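Local coordinates for protein discoidin-2 (Dictyostelium discoideum, PDB 2VM9) that binds galactose and N-acetylgalactosamine as a calcium-containing trimeric lectin and may take part in spore coat formation, at residues His28-Ser33 with Gln61-Gly66; Tyr91-Thr96 with Ile123-Pro128. One frame throughout, in Å; residues are numbered along the deposited sequence. Where two conformers were deposited one is given.

Overall arrangement
Both contacts lie in the N-terminal F5/8 type C (discoidin) beta-sandwich, well apart from the lectin-like domain that ends the chain. Following strand 17-20, the chain enters a long loop that holds His28-Ser33. Contact 1 sets the start of strand 63-67 against this loop and closes 27 residues, which include strand 52-53. Contact 2 opens only later, on strand 87-96. It closes through strand 102-112 onto strand 121-131 and joins the two sheets of the sandwich. The two contacts neither nest nor cross. Strands 63-67 and 87-96 belong to the same sheet, with strand 133-142 between them. The contact centres are about 17 Å apart.

Contact 1. Residues His28-Ser33 with Gln61-Gly66; sequences HGVKNS and QFIVAG. With PO4 (phosphate ion), chain G.
Val30 and Ile63 face each other with their CA atoms 7.6 Å apart, where a short 3-10 turn of the loop 28-33 meets the first residue of strand 63-67. The turn carries the backbone bonds Asn32 N to Gly29 O and Ser33 N to Val30 O. Both facing residues aim their side chains across the gap and slide past each other in opposite directions. Val30 CG1 does the touching. It lies 3.9 Å from Ile63 CG2, with Ile63 CG1 and CD1 at almost the same range, so one methyl rests against both branches of the isoleucine. Val30 chi1 of -57° turns this methyl, rather than CG2, to Ile63. Ser33 adds a looser touch, with OG 4.4 Å from Ile63 CD1. Its hydroxyl is turned back on its own loop. OG donates to Val30 O at 2.7 Å, in the carbonyl plane and on a lone pair. Val30 O thus takes two bonds from Ser33, which ties the turn closed. At the start of segment 28-33, His28 lies beside a phosphate ion, probably from the crystallisation liquor, that Arg81 also holds. Lys31 NZ forms a salt bridge with Asp23 of the third subunit. Around the apolar core, Trp52 of strand 52-53 touches Val30, Ser33 and Ile63, while Leu18 of strand 17-20 touches Val30 and Ser33, and Trp149 of strand 146-153 packs on Ile63.

Contact 2. Residues Tyr91-Thr96 with Ile123-Pro128; sequences YKLRYT and INFNPP
Leu93 and Phe125 both hold CG anti to the carbonyl carbon, with chi1 of -71° and -51°. Both point toward the other strand, and these torsions carry Leu93 CD1 and the end of the Phe125 ring together. Tyr91 differs. Its chi1 of 61° places CG between the backbone N and the carbonyl carbon, and the far end of the ring puts OH beside Ile123. Strands 87-96 and 121-131 belong to the two facing sheets of the discoidin-type beta-sandwich, and the contact is part of its apolar core. The backbones stay well apart, with 11.1 Å between the CA atoms of Leu93 and Ile123, so side chains alone bridge the gap. Tyr91 and Ile123 run past one another in opposite directions. The leucine and the phenylalanine meet at a slant. Leu93 CG lies in the plane of the Tyr91 ring, at its edge, so the two residues of strand 87-96 also pack together. Ile76 of strand 70-79 touches Tyr91, Leu93 and Phe125. Tyr105 of strand 102-112 meets the Phe125 ring edge-to-face. Across the sheets, Tyr91 OH comes to 3.7 Å from Ile123 CG1. The other meeting point is Leu93 CD1, 3.6 Å from Phe125 CZ.

Contact 1. Residues His28-Ser33 with Gln61-Gly66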
loop_
_atom_site.group_PDB
_atom_site.type_symbol
_atom_site.label_atom_id
_atom_site.label_comp_id
_atom_site.label_asym_id
_atom_site.label_seq_id
_atom_site.Cartn_x
_atom_site.Cartn_y
_atom_site.Cartn_z
ATOM N N HIS A 28 -1.132 -30.091 9.245
ATOM C CA HIS A 28 -2.523 -29.628 9.416
ATOM C C HIS A 28 -2.562 -28.089 9.525
ATOM O O HIS A 28 -3.507 -27.524 10.095
ATOM C CB HIS A 28 -3.144 -30.221 10.705
ATOM C CG HIS A 28 -3.271 -31.718 10.695
ATOM N ND1 HIS A 28 -2.191 -32.559 10.861
ATOM C CD2 HIS A 28 -4.366 -32.521 10.619
ATOM C CE1 HIS A 28 -2.607 -33.818 10.835
ATOM N NE2 HIS A 28 -3.922 -33.823 10.686
ATOM N N GLY A 29 -1.557 -27.413 8.956
ATOM C CA GLY A 29 -1.431 -25.948 9.121
ATOM C C GLY A 29 -2.364 -25.120 8.252
ATOM O O GLY A 29 -3.060 -25.658 7.375
ATOM N N VAL A 30 -2.357 -23.804 8.475
ATOM C CA VAL A 30 -3.212 -22.888 7.704
ATOM C C VAL A 30 -2.920 -22.924 6.205
ATOM O O VAL A 30 -3.773 -22.567 5.408
ATOM C CB VAL A 30 -3.118 -21.414 8.198
ATOM C CG1 VAL A 30 -3.487 -21.300 9.689
ATOM C CG2 VAL A 30 -1.720 -20.829 7.923
ATOM N N LYS A 31 -1.723 -23.380 5.816
ATOM C CA LYS A 31 -1.390 -23.475 4.402
ATOM C C LYS A 31 -2.323 -24.496 3.697
ATOM O O LYS A 31 -2.452 -24.489 2.462
ATOM C CB LYS A 31 0.071 -23.885 4.230
ATOM C CG LYS A 31 0.339 -25.355 4.646
ATOM C CD LYS A 31 1.799 -25.774 4.329
ATOM C CE LYS A 31 1.976 -27.271 4.551
ATOM N NZ LYS A 31 1.249 -28.086 3.475
ATOM N N ASN A 32 -3.004 -25.333 4.486
ATOM C CA ASN A 32 -3.924 -26.334 3.910
ATOM C C ASN A 32 -5.393 -25.911 4.041
ATOM O O ASN A 32 -6.296 -26.752 3.934
ATOM C CB ASN A 32 -3.736 -27.691 4.593
ATOM C CG ASN A 32 -2.400 -28.347 4.244
ATOM O OD1 ASN A 32 -1.640 -27.825 3.421
ATOM N ND2 ASN A 32 -2.095 -29.469 4.888
ATOM N N SER A 33 -5.621 -24.618 4.260
ATOM C CA SER A 33 -6.959 -24.167 4.650
ATOM C C SER A 33 -7.781 -23.517 3.543
ATOM O O SER A 33 -8.913 -23.120 3.795
ATOM C CB SER A 33 -6.908 -23.241 5.887
ATOM O OG SER A 33 -6.428 -21.935 5.558
ATOM N N GLN A 61 -9.522 -21.033 19.803
ATOM C CA GLN A 61 -8.695 -21.211 18.597
ATOM C C GLN A 61 -9.130 -20.212 17.528
ATOM O O GLN A 61 -10.231 -19.675 17.585
ATOM C CB GLN A 61 -8.835 -22.643 18.057
ATOM C CG GLN A 61 -8.477 -23.688 19.128
ATOM C CD GLN A 61 -7.079 -23.460 19.668
ATOM O OE1 GLN A 61 -6.085 -23.465 18.915
ATOM N NE2 GLN A 61 -6.987 -23.224 20.977
ATOM N N PHE A 62 -8.261 -19.962 16.553
ATOM C CA PHE A 62 -8.580 -18.976 15.518
ATOM C C PHE A 62 -7.607 -19.092 14.380
ATOM O O PHE A 62 -6.539 -19.675 14.542
ATOM C CB PHE A 62 -8.497 -17.518 16.076
ATOM C CG PHE A 62 -7.168 -17.204 16.758
ATOM C CD1 PHE A 62 -6.044 -16.892 15.997
ATOM C CD2 PHE A 62 -7.077 -17.198 18.146
ATOM C CE1 PHE A 62 -4.795 -16.622 16.627
ATOM C CE2 PHE A 62 -5.862 -16.923 18.802
ATOM C CZ PHE A 62 -4.703 -16.653 18.027
ATOM N N ILE A 63 -7.969 -18.484 13.251
ATOM C CA ILE A 63 -6.967 -18.076 12.262
ATOM C C ILE A 63 -7.151 -16.580 12.065
ATOM O O ILE A 63 -8.280 -16.109 11.866
ATOM C CB ILE A 63 -7.119 -18.775 10.892
ATOM C CG1 ILE A 63 -7.174 -20.303 11.025
ATOM C CG2 ILE A 63 -5.962 -18.337 9.933
ATOM C CD1 ILE A 63 -7.491 -20.983 9.702
ATOM N N VAL A 64 -6.044 -15.852 12.125
ATOM C CA VAL A 64 -6.005 -14.435 11.780
ATOM C C VAL A 64 -5.518 -14.329 10.345
ATOM O O VAL A 64 -4.552 -15.002 9.975
ATOM C CB VAL A 64 -5.007 -13.648 12.661
ATOM C CG1 VAL A 64 -5.048 -12.158 12.288
ATOM C CG2 VAL A 64 -5.305 -13.862 14.128
ATOM N N ALA A 65 -6.207 -13.505 9.556
ATOM C CA ALA A 65 -5.809 -13.184 8.180
ATOM C C ALA A 65 -5.527 -11.697 8.117
ATOM O O ALA A 65 -6.360 -10.890 8.560
ATOM C CB ALA A 65 -6.909 -13.559 7.236
ATOM N N GLY A 66 -4.360 -11.316 7.600
ATOM C CA GLY A 66 -4.019 -9.908 7.631
ATOM C C GLY A 66 -3.179 -9.435 6.465
ATOM O O GLY A 66 -2.517 -10.238 5.776
HETATM P P PO4 G . -4.896 -37.175 10.690
HETATM O O1 PO4 G . -5.712 -37.950 11.712
HETATM O O2 PO4 G . -5.340 -35.823 10.621
HETATM O O3 PO4 G . -5.068 -37.874 9.358
HETATM O O4 PO4 G . -3.435 -37.303 11.049
#

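Contact 2. Residues Tyr91-Thr96 with Ile123-Pro128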
loop_
_atom_site.group_PDB
_atom_site.type_symbol
_atom_site.label_atom_id
_atom_site.label_comp_id
_atom_site.label_asym_id
_atom_site.label_seq_id
_atom_site.Cartn_x
_atom_site.Cartn_y
_atom_site.Cartn_z
ATOM N N TYR A 91 -19.096 -20.311 14.523
ATOM C CA TYR A 91 -17.946 -19.476 14.857
ATOM C C TYR A 91 -18.352 -18.017 15.054
ATOM O O TYR A 91 -19.467 -17.598 14.686
ATOM C CB TYR A 91 -16.874 -19.590 13.750
ATOM C CG TYR A 91 -17.342 -19.128 12.373
ATOM C CD1 TYR A 91 -17.251 -17.776 12.000
ATOM C CD2 TYR A 91 -17.834 -20.041 11.432
ATOM C CE1 TYR A 91 -17.681 -17.344 10.733
ATOM C CE2 TYR A 91 -18.249 -19.613 10.150
ATOM C CZ TYR A 91 -18.166 -18.269 9.827
ATOM O OH TYR A 91 -18.545 -17.848 8.580
ATOM N N LYS A 92 -17.431 -17.269 15.652
ATOM C CA LYS A 92 -17.505 -15.811 15.753
ATOM C C LYS A 92 -16.414 -15.203 14.870
ATOM O O LYS A 92 -15.457 -15.887 14.456
ATOM C CB LYS A 92 -17.283 -15.356 17.203
ATOM C CG LYS A 92 -18.428 -15.748 18.174
ATOM C CD LYS A 92 -18.061 -15.361 19.608
ATOM C CE LYS A 92 -19.156 -15.844 20.550
ATOM N NZ LYS A 92 -19.011 -15.261 21.927
ATOM N N LEU A 93 -16.572 -13.920 14.573
ATOM C CA LEU A 93 -15.581 -13.191 13.785
ATOM C C LEU A 93 -15.174 -11.956 14.558
ATOM O O LEU A 93 -16.005 -11.324 15.227
ATOM C CB LEU A 93 -16.142 -12.765 12.424
ATOM C CG LEU A 93 -16.403 -13.834 11.372
ATOM C CD1 LEU A 93 -17.207 -13.179 10.216
ATOM C CD2 LEU A 93 -15.064 -14.486 10.875
ATOM N N ARG A 94 -13.886 -11.641 14.468
ATOM C CA ARG A 94 -13.330 -10.421 15.030
ATOM C C ARG A 94 -12.573 -9.722 13.916
ATOM O O ARG A 94 -12.089 -10.365 12.973
ATOM C CB ARG A 94 -12.344 -10.750 16.157
ATOM C CG ARG A 94 -12.826 -11.783 17.150
ATOM C CD ARG A 94 -11.904 -11.814 18.360
ATOM N NE ARG A 94 -12.050 -10.601 19.161
ATOM C CZ ARG A 94 -11.054 -9.810 19.548
ATOM N NH1 ARG A 94 -9.778 -10.082 19.238
ATOM N NH2 ARG A 94 -11.343 -8.750 20.277
ATOM N N TYR A 95 -12.446 -8.409 14.015
ATOM C CA TYR A 95 -11.622 -7.707 13.040
ATOM C C TYR A 95 -11.069 -6.434 13.613
ATOM O O TYR A 95 -11.481 -5.993 14.693
ATOM C CB TYR A 95 -12.388 -7.453 11.734
ATOM C CG TYR A 95 -13.588 -6.572 11.900
ATOM C CD1 TYR A 95 -13.473 -5.185 11.802
ATOM C CD2 TYR A 95 -14.849 -7.123 12.160
ATOM C CE1 TYR A 95 -14.589 -4.367 11.933
ATOM C CE2 TYR A 95 -15.972 -6.307 12.313
ATOM C CZ TYR A 95 -15.827 -4.940 12.184
ATOM O OH TYR A 95 -16.924 -4.129 12.349
ATOM N N THR A 96 -10.133 -5.862 12.865
ATOM C CA THR A 96 -9.497 -4.612 13.254
ATOM C C THR A 96 -9.175 -3.810 12.015
ATOM O O THR A 96 -8.710 -4.325 10.992
ATOM C CB THR A 96 -8.198 -4.837 14.096
ATOM O OG1 THR A 96 -7.656 -3.565 14.506
ATOM C CG2 THR A 96 -7.146 -5.640 13.273
ATOM N N ILE A 123 -21.434 -16.438 4.338
ATOM C CA ILE A 123 -22.040 -15.327 5.024
ATOM C C ILE A 123 -21.640 -14.065 4.280
ATOM O O ILE A 123 -20.458 -13.854 3.987
ATOM C CB ILE A 123 -21.516 -15.245 6.457
ATOM C CG1 ILE A 123 -21.685 -16.613 7.146
ATOM C CG2 ILE A 123 -22.130 -14.071 7.236
ATOM C CD1 ILE A 123 -23.074 -17.141 7.132
ATOM N N ASN A 124 -22.637 -13.235 3.979
ATOM C CA ASN A 124 -22.406 -11.993 3.280
ATOM C C ASN A 124 -22.456 -10.842 4.247
ATOM O O ASN A 124 -23.317 -10.812 5.138
ATOM C CB ASN A 124 -23.494 -11.808 2.223
ATOM C CG ASN A 124 -23.448 -12.865 1.203
ATOM O OD1 ASN A 124 -22.661 -12.794 0.255
ATOM N ND2 ASN A 124 -24.263 -13.897 1.389
ATOM N N PHE A 125 -21.537 -9.899 4.086
ATOM C CA PHE A 125 -21.473 -8.746 4.984
ATOM C C PHE A 125 -22.076 -7.541 4.288
ATOM O O PHE A 125 -21.548 -7.066 3.277
ATOM C CB PHE A 125 -20.031 -8.442 5.407
ATOM C CG PHE A 125 -19.291 -9.633 5.930
ATOM C CD1 PHE A 125 -19.786 -10.352 7.018
ATOM C CD2 PHE A 125 -18.086 -10.033 5.335
ATOM C CE1 PHE A 125 -19.092 -11.469 7.504
ATOM C CE2 PHE A 125 -17.380 -11.145 5.818
ATOM C CZ PHE A 125 -17.883 -11.861 6.901
ATOM N N ASN A 126 -23.165 -7.051 4.878
ATOM C CA ASN A 126 -23.887 -5.889 4.396
ATOM C C ASN A 126 -24.049 -4.945 5.586
ATOM O O ASN A 126 -24.846 -5.233 6.472
ATOM C CB ASN A 126 -25.287 -6.305 3.921
ATOM C CG ASN A 126 -25.268 -7.197 2.686
ATOM O OD1 ASN A 126 -24.915 -6.749 1.591
ATOM N ND2 ASN A 126 -25.709 -8.463 2.845
ATOM N N PRO A 127 -23.275 -3.843 5.647
ATOM C CA PRO A 127 -22.249 -3.404 4.728
ATOM C C PRO A 127 -20.973 -4.232 4.889
ATOM O O PRO A 127 -20.847 -4.979 5.864
ATOM C CB PRO A 127 -21.957 -1.963 5.182
ATOM C CG PRO A 127 -22.282 -1.945 6.602
ATOM C CD PRO A 127 -23.426 -2.899 6.778
ATOM N N PRO A 128 -20.036 -4.072 3.942
ATOM C CA PRO A 128 -18.754 -4.775 4.028
ATOM C C PRO A 128 -18.047 -4.473 5.339
ATOM O O PRO A 128 -18.195 -3.393 5.926
ATOM C CB PRO A 128 -17.954 -4.181 2.862
ATOM C CG PRO A 128 -19.002 -3.819 1.851
ATOM C CD PRO A 128 -20.130 -3.274 2.710
#